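Local coordinates for Alpha/beta hydrolase (Paenibacillus sp. VTT E-133280, PDB 6TJ2) that hydrolyses methyl salicylate as an extracellular esterase of the alpha/beta-hydrolase family, a bacterial counterpart of tobacco salicylic acid binding protein 2, at the interface of chains A and B. Coordinates in Å, arbitrary orientation; residue numbers count along the deposited sequence, not the author numbering. Chains: chain A/B, Alpha/beta hydrolase.

Contact 1: the interface of chains A and B. Residues chain A 183-184, 188, 192; chain B 136, 225, 256, 284-285.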
loop_
_atom_site.group_PDB
_atom_site.type_symbol
_atom_site.label_atom_id
_atom_site.label_comp_id
_atom_site.label_asym_id
_atom_site.label_seq_id
_atom_site.Cartn_x
_atom_site.Cartn_y
_atom_site.Cartn_z
ATOM N N ARG A 183 -2.729 1.245 22.183
ATOM C CA ARG A 183 -1.487 2.017 21.945
ATOM C C ARG A 183 -0.867 1.566 20.627
ATOM O O ARG A 183 -0.333 2.398 19.880
ATOM C CB ARG A 183 -0.569 1.869 23.161
ATOM C CG ARG A 183 0.603 2.864 23.139
ATOM C CD ARG A 183 1.790 2.291 22.385
ATOM N NE ARG A 183 2.844 3.284 22.255
ATOM C CZ ARG A 183 2.908 4.231 21.333
ATOM N NH1 ARG A 183 1.968 4.394 20.421
ATOM N NH2 ARG A 183 3.908 5.082 21.319
ATOM N N ASP A 184 -0.792 0.270 20.434
ATOM C CA ASP A 184 -0.048 -0.305 19.300
ATOM C C ASP A 184 -0.897 -0.474 18.037
ATOM O O ASP A 184 -0.264 -0.628 16.986
ATOM C CB ASP A 184 0.730 -1.562 19.699
ATOM C CG ASP A 184 2.033 -1.257 20.431
ATOM O OD1 ASP A 184 2.516 -0.146 20.379
ATOM O OD2 ASP A 184 2.587 -2.259 20.928
ATOM N N ASN A 188 -0.864 3.807 16.853
ATOM C CA ASN A 188 0.498 3.319 16.597
ATOM C C ASN A 188 1.448 4.432 16.200
ATOM O O ASN A 188 2.652 4.284 16.564
ATOM C CB ASN A 188 0.463 2.214 15.519
ATOM C CG ASN A 188 -0.502 2.402 14.371
ATOM O OD1 ASN A 188 -1.682 2.628 14.591
ATOM N ND2 ASN A 188 0.001 2.250 13.151
ATOM N N LEU A 192 3.979 7.891 23.353
ATOM C CA LEU A 192 3.304 7.284 24.522
ATOM C C LEU A 192 2.459 8.338 25.255
ATOM O O LEU A 192 1.318 8.048 25.614
ATOM C CB LEU A 192 4.321 6.711 25.486
ATOM C CG LEU A 192 3.663 6.097 26.719
ATOM C CD1 LEU A 192 2.747 4.956 26.353
ATOM C CD2 LEU A 192 4.738 5.645 27.714
ATOM N N ARG B 136 11.411 -4.395 23.633
ATOM C CA ARG B 136 10.537 -4.397 22.442
ATOM C C ARG B 136 11.326 -5.054 21.328
ATOM O O ARG B 136 12.536 -4.881 21.294
ATOM C CB ARG B 136 10.067 -2.976 22.107
ATOM C CG ARG B 136 9.168 -2.854 20.892
ATOM C CD ARG B 136 8.546 -1.489 20.759
ATOM N NE ARG B 136 7.420 -1.325 21.680
ATOM C CZ ARG B 136 6.124 -1.665 21.411
ATOM N NH1 ARG B 136 5.628 -2.132 20.230
ATOM N NH2 ARG B 136 5.242 -1.499 22.379
ATOM N N PRO B 225 6.368 -6.704 23.642
ATOM C CA PRO B 225 5.747 -5.973 22.552
ATOM C C PRO B 225 6.602 -6.061 21.271
ATOM O O PRO B 225 7.840 -6.096 21.320
ATOM C CB PRO B 225 5.682 -4.514 23.038
ATOM C CG PRO B 225 6.250 -4.457 24.418
ATOM C CD PRO B 225 6.715 -5.837 24.779
ATOM N N ARG B 256 2.822 -3.136 16.506
ATOM C CA ARG B 256 2.771 -1.730 16.112
ATOM C C ARG B 256 3.349 -1.563 14.711
ATOM O O ARG B 256 4.515 -1.832 14.496
ATOM C CB ARG B 256 3.589 -0.872 17.070
ATOM C CG ARG B 256 3.463 0.617 16.756
ATOM C CD ARG B 256 4.528 1.477 17.426
ATOM N NE ARG B 256 4.441 1.329 18.872
ATOM C CZ ARG B 256 5.374 1.653 19.745
ATOM N NH1 ARG B 256 6.471 2.256 19.321
ATOM N NH2 ARG B 256 5.213 1.319 21.003
ATOM N N ARG B 284 10.054 3.107 20.375
ATOM C CA ARG B 284 9.738 3.851 21.599
ATOM C C ARG B 284 8.592 3.179 22.343
ATOM O O ARG B 284 7.796 2.420 21.762
ATOM C CB ARG B 284 9.362 5.297 21.317
ATOM C CG ARG B 284 8.135 5.470 20.424
ATOM C CD ARG B 284 7.971 6.913 20.038
ATOM N NE ARG B 284 6.814 7.118 19.159
ATOM C CZ ARG B 284 6.469 8.242 18.591
ATOM N NH1 ARG B 284 7.090 9.339 18.940
ATOM N NH2 ARG B 284 5.507 8.302 17.677
ATOM N N ASP B 285 8.454 3.461 23.633
ATOM C CA ASP B 285 7.255 2.992 24.371
ATOM C C ASP B 285 5.931 3.606 23.841
ATOM O O ASP B 285 6.045 4.681 23.236
ATOM C CB ASP B 285 7.475 3.231 25.865
ATOM C CG ASP B 285 8.499 2.333 26.479
ATOM O OD1 ASP B 285 8.569 1.137 26.071
ATOM O OD2 ASP B 285 9.096 2.803 27.467
HETATM O O HOH W 1 5.086 5.413 17.469
HETATM O O HOH W 2 6.827 7.315 23.239
#

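Contact 2: the interface of chains A and B. Residues chain A 183, 189-191; chain B 258, 281, 284-285.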
loop_
_atom_site.group_PDB
_atom_site.type_symbol
_atom_site.label_atom_id
_atom_site.label_comp_id
_atom_site.label_asym_id
_atom_site.label_seq_id
_atom_site.Cartn_x
_atom_site.Cartn_y
_atom_site.Cartn_z
ATOM N N ARG A 183 -2.729 1.245 22.183
ATOM C CA ARG A 183 -1.487 2.017 21.945
ATOM C C ARG A 183 -0.867 1.566 20.627
ATOM O O ARG A 183 -0.333 2.398 19.880
ATOM C CB ARG A 183 -0.569 1.869 23.161
ATOM C CG ARG A 183 0.603 2.864 23.139
ATOM C CD ARG A 183 1.790 2.291 22.385
ATOM N NE ARG A 183 2.844 3.284 22.255
ATOM C CZ ARG A 183 2.908 4.231 21.333
ATOM N NH1 ARG A 183 1.968 4.394 20.421
ATOM N NH2 ARG A 183 3.908 5.082 21.319
ATOM N N THR A 189 1.032 5.533 15.618
ATOM C CA THR A 189 1.978 6.613 15.205
ATOM C C THR A 189 2.118 7.669 16.301
ATOM O O THR A 189 2.934 8.580 16.113
ATOM C CB THR A 189 1.552 7.249 13.877
ATOM O OG1 THR A 189 0.346 7.987 14.070
ATOM C CG2 THR A 189 1.338 6.220 12.802
ATOM N N ALA A 190 1.378 7.572 17.380
ATOM C CA ALA A 190 1.477 8.538 18.496
ATOM C C ALA A 190 2.669 8.223 19.396
ATOM O O ALA A 190 3.088 7.069 19.516
ATOM C CB ALA A 190 0.213 8.481 19.345
ATOM N N SER A 191 3.143 9.271 20.092
ATOM C CA SER A 191 4.052 9.075 21.234
ATOM C C SER A 191 3.285 8.402 22.370
ATOM O O SER A 191 2.049 8.394 22.360
ATOM C CB SER A 191 4.620 10.402 21.677
ATOM O OG SER A 191 3.614 11.184 22.305
ATOM N N ILE B 258 4.607 0.615 11.595
ATOM C CA ILE B 258 5.191 1.920 11.204
ATOM C C ILE B 258 5.603 1.794 9.750
ATOM O O ILE B 258 6.357 0.857 9.418
ATOM C CB ILE B 258 6.376 2.284 12.105
ATOM C CG1 ILE B 258 5.928 2.461 13.565
ATOM C CG2 ILE B 258 7.066 3.553 11.600
ATOM C CD1 ILE B 258 4.923 3.598 13.820
ATOM N N LYS B 281 10.226 5.700 16.110
ATOM C CA LYS B 281 8.748 5.580 16.135
ATOM C C LYS B 281 8.356 4.115 16.352
ATOM O O LYS B 281 7.373 3.830 17.026
ATOM C CB LYS B 281 8.152 6.046 14.808
ATOM C CG LYS B 281 8.031 7.542 14.649
ATOM C CD LYS B 281 7.413 7.901 13.285
ATOM C CE LYS B 281 5.962 7.616 13.068
ATOM N NZ LYS B 281 5.483 8.389 11.871
ATOM N N ARG B 284 10.054 3.107 20.375
ATOM C CA ARG B 284 9.738 3.851 21.599
ATOM C C ARG B 284 8.592 3.179 22.343
ATOM O O ARG B 284 7.796 2.420 21.762
ATOM C CB ARG B 284 9.362 5.297 21.317
ATOM C CG ARG B 284 8.135 5.470 20.424
ATOM C CD ARG B 284 7.971 6.913 20.038
ATOM N NE ARG B 284 6.814 7.118 19.159
ATOM C CZ ARG B 284 6.469 8.242 18.591
ATOM N NH1 ARG B 284 7.090 9.339 18.940
ATOM N NH2 ARG B 284 5.507 8.302 17.677
ATOM N N ASP B 285 8.454 3.461 23.633
ATOM C CA ASP B 285 7.255 2.992 24.371
ATOM C C ASP B 285 5.931 3.606 23.841
ATOM O O ASP B 285 6.045 4.681 23.236
ATOM C CB ASP B 285 7.475 3.231 25.865
ATOM C CG ASP B 285 8.499 2.333 26.479
ATOM O OD1 ASP B 285 8.569 1.137 26.071
ATOM O OD2 ASP B 285 9.096 2.803 27.467
#

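Contact 3: the interface of chains A and B. Residues chain A 188-189, 232-233, 261; chain B 257-259.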
loop_
_atom_site.group_PDB
_atom_site.type_symbol
_atom_site.label_atom_id
_atom_site.label_comp_id
_atom_site.label_asym_id
_atom_site.label_seq_id
_atom_site.Cartn_x
_atom_site.Cartn_y
_atom_site.Cartn_z
ATOM N N ASN A 188 -0.864 3.807 16.853
ATOM C CA ASN A 188 0.498 3.319 16.597
ATOM C C ASN A 188 1.448 4.432 16.200
ATOM O O ASN A 188 2.652 4.284 16.564
ATOM C CB ASN A 188 0.463 2.214 15.519
ATOM C CG ASN A 188 -0.502 2.402 14.371
ATOM O OD1 ASN A 188 -1.682 2.628 14.591
ATOM N ND2 ASN A 188 0.001 2.250 13.151
ATOM N N THR A 189 1.032 5.533 15.618
ATOM C CA THR A 189 1.978 6.613 15.205
ATOM C C THR A 189 2.118 7.669 16.301
ATOM O O THR A 189 2.934 8.580 16.113
ATOM C CB THR A 189 1.552 7.249 13.877
ATOM O OG1 THR A 189 0.346 7.987 14.070
ATOM C CG2 THR A 189 1.338 6.220 12.802
ATOM N N THR A 232 -2.816 5.142 5.576
ATOM C CA THR A 232 -2.134 3.861 5.276
ATOM C C THR A 232 -1.505 3.186 6.499
ATOM O O THR A 232 -1.125 2.024 6.343
ATOM C CB THR A 232 -1.067 4.045 4.208
ATOM O OG1 THR A 232 -0.005 4.857 4.703
ATOM C CG2 THR A 232 -1.617 4.641 2.924
ATOM N N GLU A 233 -1.458 3.823 7.670
ATOM C CA GLU A 233 -0.976 3.162 8.883
ATOM C C GLU A 233 -2.175 2.838 9.792
ATOM O O GLU A 233 -1.952 2.493 10.967
ATOM C CB GLU A 233 0.080 3.998 9.595
ATOM C CG GLU A 233 1.462 3.929 8.912
ATOM C CD GLU A 233 2.354 5.053 9.334
ATOM O OE1 GLU A 233 2.032 6.224 9.043
ATOM O OE2 GLU A 233 3.402 4.786 9.958
ATOM N N LYS A 261 -1.709 9.826 4.930
ATOM C CA LYS A 261 -0.793 9.271 5.931
ATOM C C LYS A 261 -1.379 9.462 7.320
ATOM O O LYS A 261 -1.737 10.577 7.689
ATOM C CB LYS A 261 0.559 9.978 5.782
ATOM C CG LYS A 261 1.595 9.568 6.821
ATOM C CD LYS A 261 3.024 10.188 6.770
ATOM C CE LYS A 261 4.062 9.452 7.630
ATOM N NZ LYS A 261 4.049 7.966 7.463
ATOM N N PHE B 257 2.500 -1.183 13.750
ATOM C CA PHE B 257 2.905 -0.957 12.357
ATOM C C PHE B 257 3.421 0.463 12.185
ATOM O O PHE B 257 2.699 1.430 12.523
ATOM C CB PHE B 257 1.706 -1.194 11.455
ATOM C CG PHE B 257 1.985 -1.013 9.980
ATOM C CD1 PHE B 257 2.975 -1.735 9.340
ATOM C CD2 PHE B 257 1.280 -0.090 9.249
ATOM C CE1 PHE B 257 3.189 -1.555 7.996
ATOM C CE2 PHE B 257 1.506 0.116 7.894
ATOM C CZ PHE B 257 2.443 -0.672 7.264
ATOM N N ILE B 258 4.607 0.615 11.595
ATOM C CA ILE B 258 5.191 1.920 11.204
ATOM C C ILE B 258 5.603 1.794 9.750
ATOM O O ILE B 258 6.357 0.857 9.418
ATOM C CB ILE B 258 6.376 2.284 12.105
ATOM C CG1 ILE B 258 5.928 2.461 13.565
ATOM C CG2 ILE B 258 7.066 3.553 11.600
ATOM C CD1 ILE B 258 4.923 3.598 13.820
ATOM N N GLU B 259 5.144 2.731 8.937
ATOM C CA GLU B 259 5.401 2.696 7.494
ATOM C C GLU B 259 6.360 3.803 7.102
ATOM O O GLU B 259 6.266 4.947 7.590
ATOM C CB GLU B 259 4.078 2.859 6.738
ATOM C CG GLU B 259 4.129 2.749 5.207
ATOM C CD GLU B 259 2.826 3.287 4.542
ATOM O OE1 GLU B 259 2.700 4.499 4.482
ATOM O OE2 GLU B 259 2.085 2.469 4.109
HETATM O O HOH W 3 5.510 6.412 9.894
HETATM O O HOH W 4 7.084 7.659 7.136
#

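Contact 4: the interface of chains A and B. Residues chain A 232-233, 235, 239-240; chain B 245-246, 257.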
loop_
_atom_site.group_PDB
_atom_site.type_symbol
_atom_site.label_atom_id
_atom_site.label_comp_id
_atom_site.label_asym_id
_atom_site.label_seq_id
_atom_site.Cartn_x
_atom_site.Cartn_y
_atom_site.Cartn_z
ATOM N N THR A 232 -2.816 5.142 5.576
ATOM C CA THR A 232 -2.134 3.861 5.276
ATOM C C THR A 232 -1.505 3.186 6.499
ATOM O O THR A 232 -1.125 2.024 6.343
ATOM C CB THR A 232 -1.067 4.045 4.208
ATOM O OG1 THR A 232 -0.005 4.857 4.703
ATOM C CG2 THR A 232 -1.617 4.641 2.924
ATOM N N GLU A 233 -1.458 3.823 7.670
ATOM C CA GLU A 233 -0.976 3.162 8.883
ATOM C C GLU A 233 -2.175 2.838 9.792
ATOM O O GLU A 233 -1.952 2.493 10.967
ATOM C CB GLU A 233 0.080 3.998 9.595
ATOM C CG GLU A 233 1.462 3.929 8.912
ATOM C CD GLU A 233 2.354 5.053 9.334
ATOM O OE1 GLU A 233 2.032 6.224 9.043
ATOM O OE2 GLU A 233 3.402 4.786 9.958
ATOM N N THR A 235 -4.458 0.487 11.444
ATOM C CA THR A 235 -4.430 -0.937 11.775
ATOM C C THR A 235 -5.506 -1.270 12.823
ATOM O O THR A 235 -5.406 -2.304 13.474
ATOM C CB THR A 235 -3.061 -1.316 12.307
ATOM O OG1 THR A 235 -2.693 -0.474 13.396
ATOM C CG2 THR A 235 -2.006 -1.196 11.246
ATOM N N GLN A 239 -4.242 -4.968 8.946
ATOM C CA GLN A 239 -4.023 -4.948 7.507
ATOM C C GLN A 239 -3.778 -6.368 6.962
ATOM O O GLN A 239 -3.246 -7.206 7.668
ATOM C CB GLN A 239 -2.889 -3.998 7.148
ATOM C CG GLN A 239 -3.240 -2.572 7.565
ATOM C CD GLN A 239 -2.313 -1.480 7.139
ATOM O OE1 GLN A 239 -2.516 -0.268 7.498
ATOM N NE2 GLN A 239 -1.303 -1.786 6.368
ATOM N N GLY A 240 -4.332 -6.594 5.789
ATOM C CA GLY A 240 -4.397 -7.953 5.223
ATOM C C GLY A 240 -5.799 -8.174 4.667
ATOM O O GLY A 240 -6.518 -7.272 4.280
ATOM N N HIS B 245 4.836 -7.160 4.001
ATOM C CA HIS B 245 3.648 -6.589 4.679
ATOM C C HIS B 245 2.528 -6.523 3.671
ATOM O O HIS B 245 2.709 -5.951 2.610
ATOM C CB HIS B 245 3.948 -5.174 5.227
ATOM C CG HIS B 245 2.742 -4.575 5.880
ATOM N ND1 HIS B 245 2.291 -4.964 7.113
ATOM C CD2 HIS B 245 1.892 -3.636 5.427
ATOM C CE1 HIS B 245 1.182 -4.296 7.382
ATOM N NE2 HIS B 245 0.923 -3.484 6.387
ATOM N N PRO B 246 1.306 -6.989 3.994
ATOM C CA PRO B 246 0.924 -7.512 5.305
ATOM C C PRO B 246 1.249 -8.975 5.595
ATOM O O PRO B 246 0.940 -9.427 6.702
ATOM C CB PRO B 246 -0.606 -7.317 5.303
ATOM C CG PRO B 246 -0.959 -7.369 3.834
ATOM C CD PRO B 246 0.199 -6.779 3.063
ATOM N N PHE B 257 2.500 -1.183 13.750
ATOM C CA PHE B 257 2.905 -0.957 12.357
ATOM C C PHE B 257 3.421 0.463 12.185
ATOM O O PHE B 257 2.699 1.430 12.523
ATOM C CB PHE B 257 1.706 -1.194 11.455
ATOM C CG PHE B 257 1.985 -1.013 9.980
ATOM C CD1 PHE B 257 2.975 -1.735 9.340
ATOM C CD2 PHE B 257 1.280 -0.090 9.249
ATOM C CE1 PHE B 257 3.189 -1.555 7.996
ATOM C CE2 PHE B 257 1.506 0.116 7.894
ATOM C CZ PHE B 257 2.443 -0.672 7.264
HETATM O O HOH W 5 -0.307 -1.330 14.245
#

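Contact 1: the interface of chains A and B
Two arginines of chain B converge on the carboxylate of A:Asp184, near the end of helix 179-185. Both pairs are salt bridges. B:Arg256 comes side-on and gives NE and NH2 to OD1; B:Arg256 NE is 2.9 Å from A:Asp184 OD1. The NH2 bond uses the syn lone pair, while NE comes from above the carboxylate plane. B:Arg136 meets OD2 end-on with NH1 and NH2, its plane turned 89° against the carboxylate. Each carboxylate oxygen is therefore gripped by two N-H groups.

The three guanidinium groups lie close together. B:Arg256 has A:Arg183 over one face and B:Arg136 over the other, and the planes of A:Arg183 and B:Arg256 are 30° apart. The shared carboxylate probably offsets this gathering of positive charge. B:Arg256 is bent at its third torsion (chi3 -60°), and its NH1 and NH2 also hold B:Arg284 O, which helps fix the plane of the group.

Apolar contact is modest. A:Asn188 CB packs on B:Arg256 CG at 3.6 Å, and A:Leu192 lies alongside B:Asp285.

Waters close the edges. Water 1 joins A:Asn188 O to NE and NH2 of B:Arg284. Water 2 joins A:Leu192 N to B:Asp285 O, an oxygen of the C-terminal carboxylate. That oxygen also receives a nearly straight bond, with A:Arg183 NH2 2.9 Å from B:Asp285 O.

Contact 2: the interface of chains A and B
A:Ser191 CA sits over the centre of one face of the B:Arg284 guanidinium, 3.7 Å from B:Arg284 CZ. A:Ser191 CB lies near NH1 of the same group. On the opposite face is B:Lys281 CG, nearer the rim. The flat group is thus layered between the chain A loop and a side chain of its own subunit. B:Arg284 reaches the loop with its chain extended from CG to NE (chi2 -171°, chi3 179°). B:Ile258 CD1 gives a looser contact, 4.4 Å from A:Thr189 CA.

Toward the rim the contacts become polar. A:Thr189 O lies at the edge of the guanidinium, in its plane, 3.0 Å from B:Arg284 NH2. The N-H points elsewhere, so this is proximity without a hydrogen bond. Within chain A, A:Arg183 turns back on the loop and gives NH1 and NH2 to A:Ala190 O, with NH2 2.8 Å from that oxygen. Both nitrogens come from the same face of the carbonyl plane. This grip probably steadies the loop against B:Arg284, while NH2 also reaches the C-terminal carboxylate oxygen, B:Asp285 O.

On chain A, the loop 189-191 lies between helices 179-185 and 192-200. Chain B supplies the end of helix 272-283, the C-terminal residues after it and strand 256-260.

Contact 3: the interface of chains A and B
B:Phe257, B:Ile258 and B:Glu259 belong to strand 256-260 of the alpha/beta-hydrolase fold, and their backbone is read by side chains of chain A. A:Asn188 ND2 gives a hydrogen bond to B:Phe257 O at 2.9 Å. The donor lies in the carbonyl plane, on a lone pair. The same amide nitrogen bonds A:Glu233 O in its own chain, so two carbonyls, one from each subunit, fix the rotation of the amide. Two residues along, B:Glu259 N gives a straight bond, 173° at the hydrogen, to A:Glu233 OE2, which it meets from above the carboxylate plane.

The side chain of B:Glu259 runs out to A:Thr232. Its CG lies opposite the backbone N (chi1 -176°) and the chain is extended beyond it, which carries the carboxylate there. A:Thr232 OG1 gives a hydrogen bond to B:Glu259 OE1 at 2.7 Å, on the syn side but out of the carboxylate plane. The two side chains cross at about a right angle.

Within chain A a salt bridge joins A:Lys261 NZ to A:Glu233 OE1 at 3.1 Å. The lysine probably eases the approach of the two glutamates, whose carboxylates are nearly parallel. Water 3 binds A:Glu233 OE2, A:Lys261 NZ and B:Glu259 O. Water 4 makes a second bridge from the lysine to that carbonyl.

Apolar packing lies between the polar groups. A:Glu233 CG rests on B:Glu259 CB at 3.6 Å, and its CA meets the edge of the B:Phe257 ring. Separately, the B:Ile258 CD1 methyl meets a backbone oxygen, A:Asn188 O, at 3.6 Å.

Contact 4: the interface of chains A and B
A:Gln239 points its amide at the B:His245 ring, joining a loop of one alpha/beta-hydrolase subunit to helix 244-250 of the other. As the amide is modelled, A:Gln239 NE2 can give a hydrogen bond to B:His245 NE2, with the two nitrogens 2.8 Å apart; the imidazole NE2 would then accept. The amide is turned 57° against the ring, and the side chains cross at about a right angle. The glutamine is extended beyond CG (chi2 -173°), which carries its amide to the rim of the imidazole.

Ring packing within chain B holds the histidine. B:Phe257 CE1 lies over the centre of one face and B:Pro246 CB over the other. B:Pro246 follows a cis peptide bond. This sandwich probably limits rotation of the imidazole and keeps NE2 turned to the glutamine.

Apolar contacts across the interface flank the polar pair. A:Thr235 CG2 packs against B:Phe257 CB at 3.7 Å. The methyl stands opposite the backbone carbonyl carbon, while OG1 takes the position between N and that carbon (chi1 54°). A:Gly240 CA touches B:Pro246 CG at 3.8 Å.

Carbon also meets polar atoms. B:Pro246 CB lies 3.5 Å from A:Gln239 O. A:Gln239 NE2 is 3.7 Å from B:Phe257 CE2, with the amide steeply inclined to the phenyl plane.

Water 5 bridges the subunits, 2.7 Å from A:Thr235 OG1 and bonded to B:Phe257 N of strand 256-260.

The four contacts form one continuous strip. Contact 1 and contact 2 have centres about 5 Å apart and share A:Arg183, B:Arg284 and B:Asp285. Contact 2 and contact 3 are about 9 Å apart and share A:Thr189 and B:Ile258. Contact 3 and contact 4 are about 7 Å apart and share A:Thr232, A:Glu233 and B:Phe257. A:Asn188 links contact 1 to contact 3, about 11 Å apart. Strand 256-260 of chain B contributes to all four contacts, in contact 4 through B:Phe257. The interface is not an exact two-fold, and the deposited assembly holds three copies, so this pairing may be a crystal contact.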